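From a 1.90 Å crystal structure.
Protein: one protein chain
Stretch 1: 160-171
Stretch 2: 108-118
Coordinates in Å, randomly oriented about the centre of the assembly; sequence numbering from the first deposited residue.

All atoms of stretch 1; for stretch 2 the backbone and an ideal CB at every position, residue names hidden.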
ATOM      1  N   ALA A 160      12.144   1.805  16.734  1.00 21.63           N
ATOM      2  CA  ALA A 160      13.054   1.122  17.671  1.00 21.25           C
ATOM      3  C   ALA A 160      12.727   1.698  19.039  1.00 20.14           C
ATOM      4  O   ALA A 160      12.508   2.923  19.104  1.00 20.53           O
ATOM      5  CB  ALA A 160      14.495   1.341  17.308  1.00 21.17           C
ATOM      6  N   LEU A 161      12.683   0.868  20.069  1.00 20.02           N
ATOM      7  CA  LEU A 161      12.390   1.329  21.444  1.00 20.11           C
ATOM      8  C   LEU A 161      13.728   1.536  22.152  1.00 20.31           C
ATOM      9  O   LEU A 161      14.540   0.587  22.210  1.00 21.21           O
ATOM     10  CB  LEU A 161      11.499   0.327  22.178  1.00 20.36           C
ATOM     11  CG  LEU A 161      10.845   0.883  23.441  1.00 21.00           C
ATOM     12  CD1 LEU A 161       9.844   1.966  23.104  1.00 20.83           C
ATOM     13  CD2 LEU A 161      10.181  -0.218  24.252  1.00 21.65           C
ATOM     14  N   ARG A 162      13.943   2.744  22.644  1.00 19.81           N
ATOM     15  CA  ARG A 162      15.178   3.173  23.322  1.00 19.75           C
ATOM     16  C   ARG A 162      14.917   3.301  24.825  1.00 18.98           C
ATOM     17  O   ARG A 162      13.849   3.814  25.204  1.00 18.74           O
ATOM     18  CB  ARG A 162      15.634   4.483  22.675  1.00 20.51           C
ATOM     19  CG  ARG A 162      16.793   5.170  23.388  1.00 21.11           C
ATOM     20  CD  ARG A 162      17.162   6.497  22.742  1.00 21.16           C
ATOM     21  NE  ARG A 162      15.993   7.354  22.793  1.00 21.33           N
ATOM     22  CZ  ARG A 162      15.608   8.194  21.848  1.00 21.97           C
ATOM     23  NH1 ARG A 162      16.305   8.327  20.739  1.00 22.53           N
ATOM     24  NH2 ARG A 162      14.495   8.882  22.005  1.00 21.99           N
ATOM     25  N   LEU A 163      15.859   2.856  25.659  1.00 19.26           N
ATOM     26  CA  LEU A 163      15.846   3.142  27.113  1.00 19.69           C
ATOM     27  C   LEU A 163      16.383   4.569  27.338  1.00 20.70           C
ATOM     28  O   LEU A 163      17.506   4.881  26.881  1.00 21.49           O
ATOM     29  CB  LEU A 163      16.682   2.103  27.864  1.00 19.25           C
ATOM     30  CG  LEU A 163      16.749   2.294  29.368  1.00 18.79           C
ATOM     31  CD1 LEU A 163      15.399   2.047  30.031  1.00 18.70           C
ATOM     32  CD2 LEU A 163      17.799   1.377  29.972  1.00 20.11           C
ATOM     33  N   ASP A 164      15.617   5.398  28.029  1.00 21.39           N
ATOM     34  CA  ASP A 164      15.949   6.832  28.243  1.00 23.08           C
ATOM     35  C   ASP A 164      16.391   7.141  29.662  1.00 25.53           C
ATOM     36  O   ASP A 164      16.995   8.197  29.844  1.00 25.89           O
ATOM     37  CB  ASP A 164      14.737   7.682  27.935  1.00 22.83           C
ATOM     38  CG  ASP A 164      14.338   7.539  26.488  1.00 22.52           C
ATOM     39  OD1 ASP A 164      15.267   7.516  25.627  1.00 21.63           O
ATOM     40  OD2 ASP A 164      13.122   7.447  26.242  1.00 21.77           O
ATOM     41  N   ARG A 165      16.069   6.300  30.641  1.00 27.31           N
ATOM     42  CA  ARG A 165      16.442   6.557  32.058  1.00 28.75           C
ATOM     43  C   ARG A 165      16.733   5.233  32.735  1.00 26.01           C
ATOM     44  O   ARG A 165      16.161   4.207  32.363  1.00 24.12           O
ATOM     45  CB  ARG A 165      15.329   7.296  32.806  1.00 32.65           C
ATOM     46  CG  ARG A 165      15.257   8.775  32.467  1.00 38.67           C
ATOM     47  CD  ARG A 165      14.026   9.414  33.067  1.00 41.89           C
ATOM     48  NE  ARG A 165      14.090   9.464  34.515  1.00 46.49           N
ATOM     49  CZ  ARG A 165      14.660  10.437  35.235  1.00 50.48           C
ATOM     50  NH1 ARG A 165      14.640  10.360  36.561  1.00 51.19           N
ATOM     51  NH2 ARG A 165      15.247  11.475  34.643  1.00 50.06           N
ATOM     52  N   PRO A 166      17.611   5.218  33.753  1.00 24.48           N
ATOM     53  CA  PRO A 166      17.938   3.965  34.434  1.00 23.89           C
ATOM     54  C   PRO A 166      16.676   3.263  34.950  1.00 22.63           C
ATOM     55  O   PRO A 166      15.810   3.916  35.481  1.00 23.70           O
ATOM     56  CB  PRO A 166      18.880   4.374  35.585  1.00 23.46           C
ATOM     57  CG  PRO A 166      19.366   5.755  35.238  1.00 24.60           C
ATOM     58  CD  PRO A 166      18.354   6.376  34.291  1.00 23.87           C
ATOM     59  N   LEU A 167      16.593   1.952  34.743  1.00 22.07           N
ATOM     60  CA  LEU A 167      15.492   1.108  35.232  1.00 22.22           C
ATOM     61  C   LEU A 167      15.711   0.850  36.722  1.00 23.69           C
ATOM     62  O   LEU A 167      16.887   0.936  37.214  1.00 24.36           O
ATOM     63  CB  LEU A 167      15.442  -0.201  34.441  1.00 22.69           C
ATOM     64  CG  LEU A 167      15.221  -0.033  32.939  1.00 22.82           C
ATOM     65  CD1 LEU A 167      15.373  -1.364  32.218  1.00 22.74           C
ATOM     66  CD2 LEU A 167      13.848   0.571  32.671  1.00 22.87           C
ATOM     67  N   ASP A 168      14.629   0.547  37.404  1.00 22.94           N
ATOM     68  CA  ASP A 168      14.642   0.209  38.844  1.00 23.12           C
ATOM     69  C   ASP A 168      13.569  -0.858  39.056  1.00 22.28           C
ATOM     70  O   ASP A 168      12.403  -0.521  39.069  1.00 22.60           O
ATOM     71  CB  ASP A 168      14.440   1.489  39.656  1.00 23.07           C
ATOM     72  CG  ASP A 168      14.520   1.293  41.156  1.00 22.69           C
ATOM     73  OD1 ASP A 168      14.205   0.176  41.616  1.00 21.11           O
ATOM     74  OD2 ASP A 168      14.893   2.281  41.847  1.00 22.85           O
ATOM     75  N   PHE A 169      13.990  -2.101  39.228  1.00 22.40           N
ATOM     76  CA  PHE A 169      13.128  -3.291  39.388  1.00 22.94           C
ATOM     77  C   PHE A 169      12.134  -3.104  40.544  1.00 23.07           C
ATOM     78  O   PHE A 169      10.978  -3.517  40.393  1.00 22.83           O
ATOM     79  CB  PHE A 169      13.999  -4.519  39.621  1.00 23.80           C
ATOM     80  CG  PHE A 169      13.238  -5.738  40.028  1.00 25.73           C
ATOM     81  CD1 PHE A 169      12.524  -6.456  39.083  1.00 25.91           C
ATOM     82  CD2 PHE A 169      13.240  -6.171  41.348  1.00 25.20           C
ATOM     83  CE1 PHE A 169      11.816  -7.585  39.453  1.00 27.67           C
ATOM     84  CE2 PHE A 169      12.530  -7.304  41.708  1.00 27.49           C
ATOM     85  CZ  PHE A 169      11.817  -8.006  40.763  1.00 27.35           C
ATOM     86  N   TYR A 170      12.569  -2.510  41.660  1.00 22.46           N
ATOM     87  CA  TYR A 170      11.755  -2.374  42.889  1.00 23.60           C
ATOM     88  C   TYR A 170      10.654  -1.344  42.645  1.00 25.40           C
ATOM     89  O   TYR A 170       9.465  -1.613  42.996  1.00 25.56           O
ATOM     90  CB  TYR A 170      12.671  -2.084  44.088  1.00 23.87           C
ATOM     91  CG  TYR A 170      13.613  -3.235  44.286  1.00 23.12           C
ATOM     92  CD1 TYR A 170      13.183  -4.394  44.905  1.00 23.37           C
ATOM     93  CD2 TYR A 170      14.900  -3.201  43.777  1.00 23.34           C
ATOM     94  CE1 TYR A 170      14.021  -5.481  45.051  1.00 24.07           C
ATOM     95  CE2 TYR A 170      15.761  -4.279  43.924  1.00 24.36           C
ATOM     96  CZ  TYR A 170      15.312  -5.422  44.559  1.00 23.53           C
ATOM     97  OH  TYR A 170      16.120  -6.487  44.715  1.00 25.88           O
ATOM     98  N   GLU A 171      11.028  -0.211  42.069  1.00 26.42           N
ATOM     99  CA  GLU A 171      10.123   0.936  41.887  1.00 30.23           C
ATOM    100  C   GLU A 171       9.134   0.619  40.764  1.00 29.69           C
ATOM    101  O   GLU A 171       7.924   0.844  40.956  1.00 28.09           O
ATOM    102  CB  GLU A 171      10.977   2.168  41.626  1.00 33.95           C
ATOM    103  CG  GLU A 171      10.173   3.419  41.453  1.00 37.54           C
ATOM    104  CD  GLU A 171      11.008   4.674  41.356  1.00 39.18           C
ATOM    105  OE1 GLU A 171      10.460   5.709  40.927  1.00 44.81           O
ATOM    106  OE2 GLU A 171      12.177   4.619  41.725  1.00 42.85           O
ATOM    107  N   UNK A 108      11.602  -8.831  28.086  1.00 26.42           N
ATOM    108  CA  UNK A 108      12.326  -8.752  29.374  1.00 26.97           C
ATOM    109  C   UNK A 108      13.584  -7.904  29.162  1.00 26.87           C
ATOM    110  O   UNK A 108      14.292  -8.094  28.143  1.00 26.61           O
ATOM    111  CB  UNK A 108      12.689 -10.143  29.899  1.00 26.97           C
ATOM    112  N   UNK A 109      13.846  -6.984  30.085  1.00 25.70           N
ATOM    113  CA  UNK A 109      14.978  -6.020  29.993  1.00 25.58           C
ATOM    114  C   UNK A 109      15.728  -6.058  31.315  1.00 25.46           C
ATOM    115  O   UNK A 109      15.086  -5.865  32.374  1.00 23.33           O
ATOM    116  CB  UNK A 109      14.496  -4.601  29.686  1.00 25.58           C
ATOM    117  N   UNK A 110      17.035  -6.276  31.268  1.00 24.85           N
ATOM    118  CA  UNK A 110      17.856  -6.302  32.505  1.00 27.01           C
ATOM    119  C   UNK A 110      17.837  -4.914  33.139  1.00 25.93           C
ATOM    120  O   UNK A 110      17.913  -3.912  32.415  1.00 23.76           O
ATOM    121  CB  UNK A 110      19.294  -6.735  32.211  1.00 27.01           C
ATOM    122  N   UNK A 111      17.720  -4.864  34.461  1.00 27.09           N
ATOM    123  CA  UNK A 111      17.701  -3.595  35.227  1.00 27.15           C
ATOM    124  C   UNK A 111      18.937  -2.734  34.901  1.00 27.50           C
ATOM    125  O   UNK A 111      18.809  -1.503  34.929  1.00 28.38           O
ATOM    126  CB  UNK A 111      17.648  -3.882  36.729  1.00 27.15           C
ATOM    127  N   UNK A 112      20.091  -3.333  34.602  1.00 28.50           N
ATOM    128  CA  UNK A 112      21.367  -2.576  34.426  1.00 30.08           C
ATOM    129  C   UNK A 112      21.641  -2.263  32.941  1.00 29.54           C
ATOM    130  O   UNK A 112      22.797  -1.891  32.619  1.00 29.12           O
ATOM    131  CB  UNK A 112      22.539  -3.372  35.003  1.00 30.08           C
ATOM    132  N   UNK A 113      20.646  -2.400  32.058  1.00 27.44           N
ATOM    133  CA  UNK A 113      20.751  -1.998  30.632  1.00 28.46           C
ATOM    134  C   UNK A 113      21.233  -0.541  30.585  1.00 28.75           C
ATOM    135  O   UNK A 113      20.698   0.266  31.354  1.00 28.26           O
ATOM    136  CB  UNK A 113      19.413  -2.152  29.905  1.00 28.46           C
ATOM    137  N   UNK A 114      22.215  -0.230  29.732  1.00 30.79           N
ATOM    138  CA  UNK A 114      22.810   1.129  29.640  1.00 32.90           C
ATOM    139  C   UNK A 114      21.764   2.093  29.076  1.00 29.82           C
ATOM    140  O   UNK A 114      21.077   1.725  28.102  1.00 25.25           O
ATOM    141  CB  UNK A 114      24.063   1.128  28.762  1.00 32.90           C
ATOM    142  N   UNK A 115      21.643   3.282  29.669  1.00 28.62           N
ATOM    143  CA  UNK A 115      20.737   4.359  29.175  1.00 29.55           C
ATOM    144  C   UNK A 115      21.139   4.689  27.724  1.00 28.73           C
ATOM    145  O   UNK A 115      22.352   4.634  27.421  1.00 26.20           O
ATOM    146  CB  UNK A 115      20.816   5.606  30.057  1.00 29.55           C
ATOM    147  N   UNK A 116      20.152   4.983  26.867  1.00 29.34           N
ATOM    148  CA  UNK A 116      20.285   5.262  25.405  1.00 32.25           C
ATOM    149  C   UNK A 116      20.436   3.990  24.571  1.00 31.33           C
ATOM    150  O   UNK A 116      20.567   4.134  23.349  1.00 33.93           O
ATOM    151  CB  UNK A 116      21.492   6.167  25.150  1.00 32.25           C
ATOM    152  N   UNK A 117      20.386   2.807  25.178  1.00 28.88           N
ATOM    153  CA  UNK A 117      20.455   1.511  24.470  1.00 27.84           C
ATOM    154  C   UNK A 117      19.164   1.336  23.673  1.00 25.16           C
ATOM    155  O   UNK A 117      18.087   1.678  24.219  1.00 22.10           O
ATOM    156  CB  UNK A 117      20.655   0.348  25.444  1.00 27.84           C
ATOM    157  N   UNK A 118      19.258   0.777  22.471  1.00 24.29           N
ATOM    158  CA  UNK A 118      18.076   0.214  21.778  1.00 24.03           C
ATOM    159  C   UNK A 118      17.712  -1.064  22.527  1.00 22.74           C
ATOM    160  O   UNK A 118      18.613  -1.906  22.695  1.00 21.65           O
ATOM    161  CB  UNK A 118      18.349  -0.063  20.298  1.00 24.03           C
TER

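Position 108 lies beyond the reach of stretch 1, so nothing there limits the choice; it is Arg108. At 109 the strand directs CA-to-CB toward stretch 1, and the ideal CB sits 4.2 Å from Leu167 CD1. An apolar side chain of modest size suits this place, and a beta-branched one also favours the extended backbone. Val109 fills it, its CG1 3.9 Å from Leu167 CD1. Position 110 points away into open space and tolerates many residues, polar ones included; it is Glu110.

Position 111 is the second residue of a type I turn (phi/psi -54/-32). Its CB points sideways, 4.7 Å from Phe169 CB, and the backbone N of Phe169 offers a donor. A long side chain ending in an acceptor, Glu or Gln, could reach it. Glu111 does so with chi1 and chi2 both t: Phe169 N donates to Glu111 OE1 at 2.8 Å. A like charge is near, Asp168 OD1 4.3 Å from Glu111 OE1. A water accepts from Leu167 N and donates to the carbonyls of 111 and 113, tying the turn to the loop.

Position 112 points away, and a polar turn residue is natural; it is Asp112. At 113 CB faces stretch 1, 3.9 Å from Leu163 CD2, while the carbonyl of Glu110 closes the turn nearby. Val, Ile or Thr would suit. Thr113 serves both sides: CG2 lies 3.8 Å from Leu163 CD2, and OG1 donates to Glu110 O at 2.7 Å.

Position 114 opens a type II turn and points away, inviting a solvent-loving residue; it is Lys114. At 115 CB lies sideways beside the backbone of Asp164 and Arg165, with the Pro166 ring close by. A compact apolar side chain would cover it, and Val115 does, its CG2 3.6 Å from Pro166 CD.

At 116 phi is positive (79/2), which favours Gly, Asn or Asp. The backbone N meets Leu163 O, and Asn116 N donates to it at 2.6 Å. Although CB points away, the side chain returns toward stretch 1: a water donates to both Asn116 OD1 and Asp164 OD1, 2.7 Å from each.

The carbonyl of 117 accepts from Leu163 N whatever the side chain. CB lies sideways, and a small polar residue could bond to the carbonyl of Lys114. Ser117 does: its OG donates to Lys114 O at 2.5 Å, while Leu163 N donates to Ser117 O at 2.9 Å.

Position 118 pairs antiparallel with Arg162, side chains on the same sheet face. Beta-branched residues suit such a strand; Thr118 places CG2 4.1 Å from Ala160 CB.

Stretch 2 (108-118) RVEEDTKVNST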
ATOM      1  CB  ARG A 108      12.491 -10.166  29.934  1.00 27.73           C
ATOM      2  CG  ARG A 108      11.166 -10.651  30.504  1.00 28.03           C
ATOM      3  CD  ARG A 108      11.029 -12.122  30.689  1.00 28.91           C
ATOM      4  NE  ARG A 108      11.229 -12.866  29.471  1.00 28.08           N
ATOM      5  CZ  ARG A 108      10.383 -12.942  28.442  1.00 28.39           C
ATOM      6  NH1 ARG A 108       9.223 -12.294  28.440  1.00 27.77           N
ATOM      7  NH2 ARG A 108      10.715 -13.687  27.401  1.00 26.24           N
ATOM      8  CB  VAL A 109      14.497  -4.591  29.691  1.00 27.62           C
ATOM      9  CG1 VAL A 109      15.625  -3.748  29.113  1.00 27.75           C
ATOM     10  CG2 VAL A 109      13.298  -4.561  28.766  1.00 30.14           C
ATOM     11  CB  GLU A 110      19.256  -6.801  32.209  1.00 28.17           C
ATOM     12  CG  GLU A 110      19.283  -8.283  31.968  1.00 31.18           C
ATOM     13  CD  GLU A 110      20.691  -8.805  31.778  1.00 33.73           C
ATOM     14  OE1 GLU A 110      21.543  -8.525  32.657  1.00 37.65           O
ATOM     15  OE2 GLU A 110      20.936  -9.464  30.756  1.00 37.62           O
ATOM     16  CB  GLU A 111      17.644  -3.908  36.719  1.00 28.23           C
ATOM     17  CG  GLU A 111      17.529  -2.685  37.585  1.00 28.93           C
ATOM     18  CD  GLU A 111      17.628  -3.033  39.052  1.00 29.78           C
ATOM     19  OE1 GLU A 111      16.671  -2.809  39.758  1.00 25.35           O
ATOM     20  OE2 GLU A 111      18.690  -3.548  39.457  1.00 32.86           O
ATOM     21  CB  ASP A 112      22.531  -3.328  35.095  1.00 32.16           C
ATOM     22  CG  ASP A 112      22.826  -4.686  34.486  1.00 33.75           C
ATOM     23  OD1 ASP A 112      21.968  -5.204  33.761  1.00 36.23           O
ATOM     24  OD2 ASP A 112      23.913  -5.211  34.748  1.00 37.71           O
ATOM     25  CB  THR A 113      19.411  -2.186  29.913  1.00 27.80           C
ATOM     26  OG1 THR A 113      19.078  -3.572  29.981  1.00 26.10           O
ATOM     27  CG2 THR A 113      19.447  -1.707  28.478  1.00 29.11           C
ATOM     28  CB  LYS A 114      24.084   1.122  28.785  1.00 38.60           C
ATOM     29  CG  LYS A 114      25.141   0.087  29.193  1.00 44.10           C
ATOM     30  CD  LYS A 114      25.337  -0.106  30.707  1.00 47.89           C
ATOM     31  CE  LYS A 114      25.815   1.140  31.434  1.00 50.36           C
ATOM     32  NZ  LYS A 114      27.181   1.529  31.006  1.00 53.87           N
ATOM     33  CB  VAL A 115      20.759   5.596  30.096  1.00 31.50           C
ATOM     34  CG1 VAL A 115      20.011   6.776  29.494  1.00 32.53           C
ATOM     35  CG2 VAL A 115      20.206   5.265  31.472  1.00 33.35           C
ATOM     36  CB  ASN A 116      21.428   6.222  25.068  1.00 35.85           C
ATOM     37  CG  ASN A 116      20.955   7.642  25.089  1.00 39.30           C
ATOM     38  OD1 ASN A 116      19.991   7.975  24.402  1.00 41.82           O
ATOM     39  ND2 ASN A 116      21.616   8.464  25.882  1.00 43.95           N
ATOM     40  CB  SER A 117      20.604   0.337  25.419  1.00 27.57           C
ATOM     41  OG  SER A 117      21.841   0.368  26.117  1.00 33.64           O
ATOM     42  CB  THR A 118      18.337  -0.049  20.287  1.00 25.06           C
ATOM     43  OG1 THR A 118      18.531   1.210  19.666  1.00 26.34           O
ATOM     44  CG2 THR A 118      17.186  -0.760  19.620  1.00 25.87           C
TER
HETATM   45  O   HOH W   1      19.003   0.693  33.467  1.00 27.63           O
HETATM   46  O   HOH W   2      19.830   0.747  36.904  1.00 41.45           O
HETATM   47  O   HOH W   3      17.693   8.712  25.645  1.00 28.25           O
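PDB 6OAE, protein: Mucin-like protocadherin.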